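Local structure of plu4264 (Photorhabdus luminescens subsp. laumondii, 4MV2) at residues W10-L24 / G36-H50. The protein is a nickel-bound cupin of unknown function, possibly a metal-dependent enzyme. Numbering follows the deposited sequence.
Sequences WDSMVHEYDLDGSRL and GAWCIVRPETKSFRH. With NI (nickel (II) ion), chain C.
Trp38 swings its indole out with CG anti to the backbone N (chi1 -172°), while Trp10 keeps CG beside its own N (chi1 -54°), and the two rings meet T-shaped: the six-membered edge of Trp10 points at the face of Trp38, with CZ3 of Trp10 3.6 Å from NE1 of Trp38. That NE1 donates to His101. Selenomethionine Met13 tucks in next to them, its SE 3.6 Å from CD1 of Ile40 and its CE against CD1 of Trp38. On the same side of the sheet, Arg42 forms a salt bridge with Asp20, its NE 2.8 Å from OD2 of Asp20; OD2 lies in the guanidinium plane and accepts through its anti lone pair, and NH2 adds a weak second bond. The other carboxylate oxygen, OD1, takes the ND1 hydrogen of His15, and Asp99 binds NH1 of Arg42, so the arginine bridges two acids. Trp38, Ile40 and Asp20 project from one face of a pair of antiparallel strands, 19-23 and 35-41, in one sheet of the cupin beta-barrel, Asp20 with Ile40 and Ser22 with Trp38 being the hydrogen-bonded pairs. Facing the other way, Leu19 sets CD1 4.0 Å from SG of Cys39 and CD2 against Val41 and Ser47. Further along, the type I' turn from Glu16 to Leu19 reaches the metal end: Tyr17 O accepts Phe48 N from above its carbonyl plane, and the CD1-CE1 side of the Tyr17 ring meets both Phe48 and His50, each at an oblique angle, with CE1 3.3 Å from ND1 of His50. Water 1 links that ND1 to Tyr17 OH, which probably helps fix the imidazole's rotation while NE2 of His50 binds nickel at 2.1 Å alongside His52, Glu56, His90 and two waters.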
ATOM      1  N   TRP A  10       0.051 -17.314   2.510  1.00 15.53           N
ATOM      2  CA  TRP A  10      -0.075 -16.881   3.915  1.00 14.85           C
ATOM      3  C   TRP A  10       0.819 -17.662   4.885  1.00 15.04           C
ATOM      4  O   TRP A  10       1.351 -17.090   5.889  1.00 16.25           O
ATOM      5  CB  TRP A  10      -1.526 -16.960   4.396  1.00 14.98           C
ATOM      6  CG  TRP A  10      -2.497 -16.221   3.534  1.00 13.62           C
ATOM      7  CD1 TRP A  10      -3.396 -16.779   2.696  1.00 15.12           C
ATOM      8  CD2 TRP A  10      -2.693 -14.804   3.445  1.00 11.52           C
ATOM      9  NE1 TRP A  10      -4.175 -15.803   2.111  1.00 14.75           N
ATOM     10  CE2 TRP A  10      -3.744 -14.582   2.549  1.00 11.53           C
ATOM     11  CE3 TRP A  10      -2.068 -13.688   4.034  1.00 12.03           C
ATOM     12  CZ2 TRP A  10      -4.189 -13.326   2.227  1.00 12.20           C
ATOM     13  CZ3 TRP A  10      -2.539 -12.459   3.726  1.00 13.31           C
ATOM     14  CH2 TRP A  10      -3.569 -12.284   2.829  1.00 12.08           C
ATOM     15  N   ASP A  11       1.111 -18.909   4.537  1.00 14.34           N
ATOM     16  CA  ASP A  11       1.939 -19.743   5.387  1.00 15.68           C
ATOM     17  C   ASP A  11       3.423 -19.356   5.300  1.00 17.55           C
ATOM     18  O   ASP A  11       4.205 -19.754   6.154  1.00 21.16           O
ATOM     19  CB  ASP A  11       1.783 -21.198   4.990  1.00 15.76           C
ATOM     20  CG  ASP A  11       2.519 -22.132   5.920  1.00 15.83           C
ATOM     21  OD1 ASP A  11       2.191 -22.134   7.122  1.00 16.23           O
ATOM     22  OD2 ASP A  11       3.378 -22.907   5.458  1.00 18.38           O
ATOM     23  N   SER A  12       3.791 -18.571   4.288  1.00 15.70           N
ATOM     24  CA  SER A  12       5.182 -18.108   4.097  1.00 16.15           C
ATOM     25  C   SER A  12       5.526 -16.874   4.913  1.00 14.98           C
ATOM     26  O   SER A  12       6.657 -16.412   4.909  1.00 17.98           O
ATOM     27  CB  SER A  12       5.462 -17.800   2.602  1.00 18.35           C
ATOM     28  OG  SER A  12       4.827 -16.577   2.161  1.00 20.98           O
HETATM   29  N   MSE A  13       4.560 -16.314   5.624  1.00 11.97           N
HETATM   30  CA  MSE A  13       4.792 -15.075   6.377  1.00 12.53           C
HETATM   31  C   MSE A  13       5.839 -15.337   7.463  1.00 12.64           C
HETATM   32  O   MSE A  13       5.942 -16.425   8.013  1.00 15.66           O
HETATM   33  CB  MSE A  13       3.501 -14.590   7.002  1.00 13.12           C
HETATM   34  CG  MSE A  13       2.517 -14.066   5.922  1.00 15.00           C
HETATM   35 SE   MSE A  13       0.887 -13.466   6.684  0.70 15.50          SE
HETATM   36  CE  MSE A  13       0.751 -11.789   5.774  1.00 15.23           C
ATOM     37  N   VAL A  14       6.620 -14.311   7.750  1.00 13.12           N
ATOM     38  CA  VAL A  14       7.633 -14.354   8.771  1.00 14.19           C
ATOM     39  C   VAL A  14       7.105 -13.581   9.967  1.00 12.85           C
ATOM     40  O   VAL A  14       6.646 -12.443   9.849  1.00 13.49           O
ATOM     41  CB  VAL A  14       8.945 -13.741   8.272  1.00 16.78           C
ATOM     42  CG1 VAL A  14       9.932 -13.550   9.416  1.00 19.42           C
ATOM     43  CG2 VAL A  14       9.535 -14.588   7.165  1.00 19.20           C
ATOM     44  N   HIS A  15       7.160 -14.217  11.123  1.00 14.43           N
ATOM     45  CA  HIS A  15       6.721 -13.592  12.363  1.00 13.73           C
ATOM     46  C   HIS A  15       7.802 -12.673  12.880  1.00 14.81           C
ATOM     47  O   HIS A  15       8.935 -13.117  13.144  1.00 17.65           O
ATOM     48  CB  HIS A  15       6.415 -14.682  13.410  1.00 14.58           C
ATOM     49  CG  HIS A  15       5.718 -14.159  14.617  1.00 14.73           C
ATOM     50  ND1 HIS A  15       4.358 -13.945  14.663  1.00 15.45           N
ATOM     51  CD2 HIS A  15       6.197 -13.834  15.840  1.00 16.18           C
ATOM     52  CE1 HIS A  15       4.042 -13.454  15.844  1.00 15.01           C
ATOM     53  NE2 HIS A  15       5.135 -13.404  16.589  1.00 15.34           N
ATOM     54  N   GLU A  16       7.492 -11.387  12.932  1.00 14.95           N
ATOM     55  CA  GLU A  16       8.407 -10.384  13.435  1.00 16.59           C
ATOM     56  C   GLU A  16       7.597  -9.232  14.002  1.00 16.87           C
ATOM     57  O   GLU A  16       6.463  -9.004  13.600  1.00 17.36           O
ATOM     58  CB  GLU A  16       9.385  -9.929  12.351  1.00 20.16           C
ATOM     59  CG  GLU A  16       8.733  -9.388  11.120  1.00 23.08           C
ATOM     60  CD  GLU A  16       9.745  -8.797  10.145  1.00 26.06           C
ATOM     61  OE1 GLU A  16      10.631  -8.047  10.588  1.00 29.24           O
ATOM     62  OE2 GLU A  16       9.656  -9.063   8.929  1.00 25.91           O
ATOM     63  N   TYR A  17       8.158  -8.533  14.979  1.00 17.09           N
ATOM     64  CA  TYR A  17       7.434  -7.468  15.663  1.00 17.90           C
ATOM     65  C   TYR A  17       6.119  -7.976  16.234  1.00 17.22           C
ATOM     66  O   TYR A  17       5.161  -7.227  16.323  1.00 16.52           O
ATOM     67  CB  TYR A  17       7.213  -6.257  14.727  1.00 21.75           C
ATOM     68  CG  TYR A  17       8.522  -5.584  14.371  1.00 27.51           C
ATOM     69  CD1 TYR A  17       9.106  -4.667  15.228  1.00 31.06           C
ATOM     70  CD2 TYR A  17       9.188  -5.890  13.196  1.00 30.18           C
ATOM     71  CE1 TYR A  17      10.317  -4.052  14.918  1.00 32.95           C
ATOM     72  CE2 TYR A  17      10.397  -5.277  12.875  1.00 31.67           C
ATOM     73  CZ  TYR A  17      10.946  -4.362  13.736  1.00 33.18           C
ATOM     74  OH  TYR A  17      12.151  -3.750  13.439  1.00 35.69           O
ATOM     75  N   ASP A  18       6.108  -9.259  16.601  1.00 16.50           N
ATOM     76  CA  ASP A  18       4.972  -9.907  17.226  1.00 16.22           C
ATOM     77  C   ASP A  18       3.738  -9.921  16.323  1.00 15.07           C
ATOM     78  O   ASP A  18       2.588 -10.020  16.797  1.00 14.89           O
ATOM     79  CB  ASP A  18       4.663  -9.273  18.585  1.00 19.14           C
ATOM     80  CG  ASP A  18       5.807  -9.434  19.570  1.00 23.52           C
ATOM     81  OD1 ASP A  18       6.627 -10.364  19.434  1.00 25.00           O
ATOM     82  OD2 ASP A  18       5.878  -8.616  20.483  1.00 25.95           O
ATOM     83  N   LEU A  19       3.959  -9.845  15.017  1.00 13.84           N
ATOM     84  CA  LEU A  19       2.899 -10.019  14.035  1.00 12.76           C
ATOM     85  C   LEU A  19       3.427 -10.866  12.885  1.00 11.84           C
ATOM     86  O   LEU A  19       4.586 -11.235  12.884  1.00 13.86           O
ATOM     87  CB  LEU A  19       2.360  -8.646  13.611  1.00 13.85           C
ATOM     88  CG  LEU A  19       3.315  -7.640  12.969  1.00 14.66           C
ATOM     89  CD1 LEU A  19       3.899  -8.067  11.615  1.00 16.33           C
ATOM     90  CD2 LEU A  19       2.586  -6.306  12.838  1.00 15.42           C
ATOM     91  N   ASP A  20       2.549 -11.211  11.954  1.00 11.15           N
ATOM     92  CA  ASP A  20       2.923 -12.019  10.812  1.00 10.58           C
ATOM     93  C   ASP A  20       3.012 -11.119   9.596  1.00 11.61           C
ATOM     94  O   ASP A  20       2.060 -10.380   9.281  1.00 12.82           O
ATOM     95  CB  ASP A  20       1.893 -13.126  10.587  1.00 10.88           C
ATOM     96  CG  ASP A  20       1.999 -14.201  11.615  1.00 12.17           C
ATOM     97  OD1 ASP A  20       3.124 -14.405  12.155  1.00 12.60           O
ATOM     98  OD2 ASP A  20       0.964 -14.806  11.980  1.00 12.80           O
ATOM     99  N   GLY A  21       4.162 -11.124   8.942  1.00 11.04           N
ATOM    100  CA  GLY A  21       4.399 -10.218   7.834  1.00 10.93           C
ATOM    101  C   GLY A  21       4.836 -10.911   6.552  1.00 10.98           C
ATOM    102  O   GLY A  21       5.474 -11.957   6.552  1.00 12.11           O
ATOM    103  N   SER A  22       4.561 -10.224   5.459  1.00 10.66           N
ATOM    104  CA  SER A  22       5.069 -10.575   4.132  1.00 11.32           C
ATOM    105  C   SER A  22       5.687  -9.323   3.563  1.00 11.61           C
ATOM    106  O   SER A  22       4.997  -8.427   3.091  1.00 11.63           O
ATOM    107  CB  SER A  22       3.950 -11.098   3.230  1.00 12.25           C
ATOM    108  OG  SER A  22       4.432 -11.431   1.941  1.00 14.70           O
ATOM    109  N   ARG A  23       7.015  -9.278   3.618  1.00 11.84           N
ATOM    110  CA  ARG A  23       7.752  -8.090   3.147  1.00 12.31           C
ATOM    111  C   ARG A  23       7.719  -7.996   1.636  1.00 11.91           C
ATOM    112  O   ARG A  23       7.891  -8.998   0.952  1.00 13.21           O
ATOM    113  CB  ARG A  23       9.193  -8.091   3.636  1.00 13.46           C
ATOM    114  CG  ARG A  23       9.288  -7.699   5.108  1.00 16.24           C
ATOM    115  CD  ARG A  23      10.699  -7.687   5.606  1.00 19.77           C
ATOM    116  NE  ARG A  23      10.788  -7.310   7.006  1.00 21.37           N
ATOM    117  CZ  ARG A  23      11.377  -6.212   7.458  1.00 22.99           C
ATOM    118  NH1 ARG A  23      11.924  -5.339   6.622  1.00 24.09           N
ATOM    119  NH2 ARG A  23      11.414  -6.003   8.770  1.00 25.21           N
ATOM    120  N   LEU A  24       7.583  -6.780   1.133  1.00 12.44           N
ATOM    121  CA  LEU A  24       7.685  -6.504  -0.301  1.00 13.44           C
ATOM    122  C   LEU A  24       9.032  -6.907  -0.882  1.00 14.20           C
ATOM    123  O   LEU A  24       9.121  -7.549  -1.937  1.00 15.27           O
ATOM    124  CB  LEU A  24       7.459  -5.013  -0.518  1.00 14.60           C
ATOM    125  CG  LEU A  24       7.511  -4.537  -1.966  1.00 15.43           C
ATOM    126  CD1 LEU A  24       6.364  -5.151  -2.780  1.00 16.71           C
ATOM    127  CD2 LEU A  24       7.468  -3.033  -1.979  1.00 17.08           C
ATOM    128  N   GLY A  36       7.996  -2.088   2.159  1.00 13.36           N
ATOM    129  CA  GLY A  36       6.606  -2.388   2.516  1.00 14.04           C
ATOM    130  C   GLY A  36       6.434  -3.761   3.102  1.00 12.47           C
ATOM    131  O   GLY A  36       7.288  -4.615   2.977  1.00 12.99           O
ATOM    132  N   ALA A  37       5.287  -3.961   3.729  1.00 11.10           N
ATOM    133  CA  ALA A  37       4.911  -5.293   4.191  1.00 10.90           C
ATOM    134  C   ALA A  37       3.418  -5.394   4.403  1.00 10.26           C
ATOM    135  O   ALA A  37       2.782  -4.481   4.896  1.00 10.67           O
ATOM    136  CB  ALA A  37       5.612  -5.643   5.468  1.00 11.31           C
ATOM    137  N   TRP A  38       2.888  -6.553   4.047  1.00 10.91           N
ATOM    138  CA  TRP A  38       1.531  -6.933   4.456  1.00  9.71           C
ATOM    139  C   TRP A  38       1.647  -7.552   5.852  1.00 10.29           C
ATOM    140  O   TRP A  38       2.381  -8.525   6.042  1.00 11.55           O
ATOM    141  CB  TRP A  38       0.929  -7.969   3.495  1.00  9.90           C
ATOM    142  CG  TRP A  38      -0.531  -8.273   3.722  1.00  9.76           C
ATOM    143  CD1 TRP A  38      -1.112  -8.828   4.848  1.00  9.34           C
ATOM    144  CD2 TRP A  38      -1.593  -8.051   2.802  1.00  9.07           C
ATOM    145  NE1 TRP A  38      -2.456  -8.964   4.653  1.00 10.11           N
ATOM    146  CE2 TRP A  38      -2.780  -8.479   3.418  1.00  9.12           C
ATOM    147  CE3 TRP A  38      -1.649  -7.523   1.511  1.00  9.84           C
ATOM    148  CZ2 TRP A  38      -4.005  -8.422   2.781  1.00  9.48           C
ATOM    149  CZ3 TRP A  38      -2.848  -7.445   0.880  1.00  9.49           C
ATOM    150  CH2 TRP A  38      -4.027  -7.904   1.504  1.00  9.71           C
ATOM    151  N   CYS A  39       0.881  -7.027   6.806  1.00  9.08           N
ATOM    152  CA  CYS A  39       0.976  -7.438   8.200  1.00  9.64           C
ATOM    153  C   CYS A  39      -0.376  -7.894   8.722  1.00  9.25           C
ATOM    154  O   CYS A  39      -1.415  -7.316   8.411  1.00 10.01           O
ATOM    155  CB  CYS A  39       1.409  -6.243   9.035  1.00 10.92           C
ATOM    156  SG  CYS A  39       3.051  -5.603   8.606  1.00 13.61           S
ATOM    157  N   ILE A  40      -0.321  -8.924   9.543  1.00  9.38           N
ATOM    158  CA  ILE A  40      -1.497  -9.446  10.227  1.00  9.24           C
ATOM    159  C   ILE A  40      -1.221  -9.518  11.700  1.00  9.36           C
ATOM    160  O   ILE A  40      -0.254 -10.149  12.156  1.00 10.27           O
ATOM    161  CB  ILE A  40      -1.935 -10.852   9.742  1.00  9.69           C
ATOM    162  CG1 ILE A  40      -2.155 -10.891   8.241  1.00 11.17           C
ATOM    163  CG2 ILE A  40      -3.218 -11.239  10.495  1.00 11.30           C
ATOM    164  CD1 ILE A  40      -2.409 -12.303   7.709  1.00 12.43           C
ATOM    165  N   VAL A  41      -2.066  -8.823  12.450  1.00  9.85           N
ATOM    166  CA  VAL A  41      -2.081  -8.937  13.918  1.00 10.70           C
ATOM    167  C   VAL A  41      -3.179  -9.934  14.243  1.00  9.70           C
ATOM    168  O   VAL A  41      -4.352  -9.697  13.960  1.00 10.35           O
ATOM    169  CB  VAL A  41      -2.248  -7.591  14.632  1.00 11.61           C
ATOM    170  CG1 VAL A  41      -2.194  -7.801  16.160  1.00 12.36           C
ATOM    171  CG2 VAL A  41      -1.171  -6.595  14.206  1.00 12.65           C
ATOM    172  N   ARG A  42      -2.789 -11.062  14.813  1.00 10.40           N
ATOM    173  CA  ARG A  42      -3.701 -12.183  15.017  1.00 10.46           C
ATOM    174  C   ARG A  42      -4.727 -11.840  16.096  1.00 10.57           C
ATOM    175  O   ARG A  42      -4.529 -10.925  16.894  1.00 11.43           O
ATOM    176  CB  ARG A  42      -2.885 -13.418  15.367  1.00 10.88           C
ATOM    177  CG  ARG A  42      -1.952 -13.850  14.246  1.00 10.19           C
ATOM    178  CD  ARG A  42      -2.702 -14.207  12.987  1.00 10.51           C
ATOM    179  NE  ARG A  42      -1.811 -14.653  11.919  1.00 10.57           N
ATOM    180  CZ  ARG A  42      -2.220 -15.006  10.718  1.00 10.54           C
ATOM    181  NH1 ARG A  42      -3.505 -14.951  10.407  1.00 10.33           N
ATOM    182  NH2 ARG A  42      -1.332 -15.402   9.799  1.00 11.12           N
ATOM    183  N   PRO A  43      -5.853 -12.564  16.112  1.00 11.07           N
ATOM    184  CA  PRO A  43      -6.907 -12.252  17.091  1.00 11.14           C
ATOM    185  C   PRO A  43      -6.387 -12.231  18.524  1.00 12.59           C
ATOM    186  O   PRO A  43      -5.615 -13.105  18.912  1.00 13.28           O
ATOM    187  CB  PRO A  43      -7.895 -13.404  16.881  1.00 12.00           C
ATOM    188  CG  PRO A  43      -7.740 -13.733  15.431  1.00 11.98           C
ATOM    189  CD  PRO A  43      -6.272 -13.660  15.210  1.00 11.89           C
ATOM    190  N   GLU A  44      -6.803 -11.228  19.293  1.00 12.63           N
ATOM    191  CA  GLU A  44      -6.452 -11.110  20.709  1.00 13.16           C
ATOM    192  C   GLU A  44      -4.962 -11.076  20.935  1.00 13.64           C
ATOM    193  O   GLU A  44      -4.456 -11.643  21.896  1.00 15.07           O
ATOM    194  CB  GLU A  44      -7.144 -12.203  21.533  1.00 15.78           C
ATOM    195  CG  GLU A  44      -8.665 -12.121  21.396  1.00 17.03           C
ATOM    196  CD  GLU A  44      -9.445 -13.011  22.325  1.00 20.85           C
ATOM    197  OE1 GLU A  44      -9.087 -14.185  22.457  1.00 23.04           O
ATOM    198  OE2 GLU A  44     -10.397 -12.508  22.944  1.00 24.15           O
ATOM    199  N   THR A  45      -4.264 -10.354  20.052  1.00 13.06           N
ATOM    200  CA  THR A  45      -2.822 -10.133  20.220  1.00 13.82           C
ATOM    201  C   THR A  45      -2.502  -8.670  19.965  1.00 14.13           C
ATOM    202  O   THR A  45      -3.344  -7.920  19.439  1.00 13.74           O
ATOM    203  CB  THR A  45      -1.938 -11.015  19.300  1.00 14.88           C
ATOM    204  OG1 THR A  45      -2.056 -10.588  17.942  1.00 15.70           O
ATOM    205  CG2 THR A  45      -2.316 -12.495  19.367  1.00 15.89           C
ATOM    206  N   LYS A  46      -1.274  -8.288  20.265  1.00 15.48           N
ATOM    207  CA  LYS A  46      -0.778  -6.938  19.935  1.00 16.69           C
ATOM    208  C   LYS A  46       0.613  -7.030  19.359  1.00 16.56           C
ATOM    209  O   LYS A  46       1.352  -7.960  19.656  1.00 16.59           O
ATOM    210  CB  LYS A  46      -0.787  -6.039  21.172  1.00 18.77           C
ATOM    211  CG  LYS A  46       0.118  -6.520  22.278  1.00 21.53           C
ATOM    212  CD  LYS A  46       0.403  -5.440  23.280  1.00 25.35           C
ATOM    213  CE  LYS A  46       1.690  -4.644  22.982  1.00 28.22           C
ATOM    214  NZ  LYS A  46       2.979  -5.441  23.187  1.00 29.98           N
ATOM    215  N   SER A  47       0.998  -6.027  18.567  1.00 15.81           N
ATOM    216  CA  SER A  47       2.348  -6.040  17.955  1.00 16.64           C
ATOM    217  C   SER A  47       3.393  -5.366  18.837  1.00 18.92           C
ATOM    218  O   SER A  47       3.068  -4.771  19.847  1.00 19.30           O
ATOM    219  CB  SER A  47       2.323  -5.423  16.572  1.00 16.51           C
ATOM    220  OG  SER A  47       2.082  -4.032  16.650  1.00 18.11           O
ATOM    221  N   PHE A  48       4.660  -5.456  18.426  1.00 19.57           N
ATOM    222  CA  PHE A  48       5.800  -4.982  19.214  1.00 21.67           C
ATOM    223  C   PHE A  48       5.988  -3.485  19.087  1.00 21.18           C
ATOM    224  O   PHE A  48       6.074  -2.972  18.021  1.00 23.67           O
ATOM    225  CB  PHE A  48       7.065  -5.698  18.716  1.00 24.43           C
ATOM    226  CG  PHE A  48       8.315  -5.223  19.350  1.00 27.42           C
ATOM    227  CD1 PHE A  48       8.727  -5.763  20.548  1.00 29.97           C
ATOM    228  CD2 PHE A  48       9.112  -4.243  18.739  1.00 28.64           C
ATOM    229  CE1 PHE A  48       9.920  -5.330  21.148  1.00 30.95           C
ATOM    230  CE2 PHE A  48      10.301  -3.808  19.334  1.00 30.30           C
ATOM    231  CZ  PHE A  48      10.695  -4.357  20.531  1.00 30.91           C
ATOM    232  N   ARG A  49       6.075  -2.792  20.207  1.00 20.35           N
ATOM    233  CA  ARG A  49       6.140  -1.324  20.181  1.00 21.76           C
ATOM    234  C   ARG A  49       7.532  -0.856  19.776  1.00 22.45           C
ATOM    235  O   ARG A  49       8.546  -1.345  20.321  1.00 24.56           O
ATOM    236  CB  ARG A  49       5.713  -0.783  21.559  1.00 23.59           C
ATOM    237  CG  ARG A  49       5.686   0.743  21.670  1.00 28.64           C
ATOM    238  CD  ARG A  49       5.047   1.159  23.004  1.00 33.07           C
ATOM    239  NE  ARG A  49       5.053   2.611  23.288  1.00 37.04           N
ATOM    240  CZ  ARG A  49       5.971   3.269  24.020  1.00 40.46           C
ATOM    241  NH1 ARG A  49       7.012   2.640  24.569  1.00 42.25           N
ATOM    242  NH2 ARG A  49       5.853   4.583  24.215  1.00 41.37           N
ATOM    243  N   HIS A  50       7.613   0.036  18.777  1.00 21.83           N
ATOM    244  CA  HIS A  50       8.926   0.604  18.453  1.00 21.77           C
ATOM    245  C   HIS A  50       8.785   2.006  17.939  1.00 22.05           C
ATOM    246  O   HIS A  50       7.665   2.525  17.771  1.00 21.30           O
ATOM    247  CB  HIS A  50       9.647  -0.278  17.419  1.00 24.23           C
ATOM    248  CG  HIS A  50       9.138  -0.181  15.998  1.00 25.45           C
ATOM    249  ND1 HIS A  50       9.823  -0.756  14.944  1.00 27.20           N
ATOM    250  CD2 HIS A  50       8.058   0.429  15.449  1.00 25.64           C
ATOM    251  CE1 HIS A  50       9.167  -0.540  13.816  1.00 27.31           C
ATOM    252  NE2 HIS A  50       8.092   0.180  14.092  1.00 26.33           N
TER
HETATM  253 NI    NI C 201       7.210   1.242  12.495  0.69 17.42          NI
HETATM  254  O   HOH W   1      12.504  -1.604  15.572  1.00 43.91           O
HETATM  255  O   HOH W   2      -0.064 -11.172  16.112  1.00 14.42           O
HETATM  256  O   HOH W   3       1.683 -10.917  19.253  1.00 20.63           O
HETATM  257  O   HOH W   4       3.473  -7.992  21.502  1.00 41.07           O
HETATM  258  O   HOH W   5       5.728  -0.188  12.231  1.00 28.22           O
HETATM  259  O   HOH W   6       8.203   0.003  11.010  1.00 34.53           O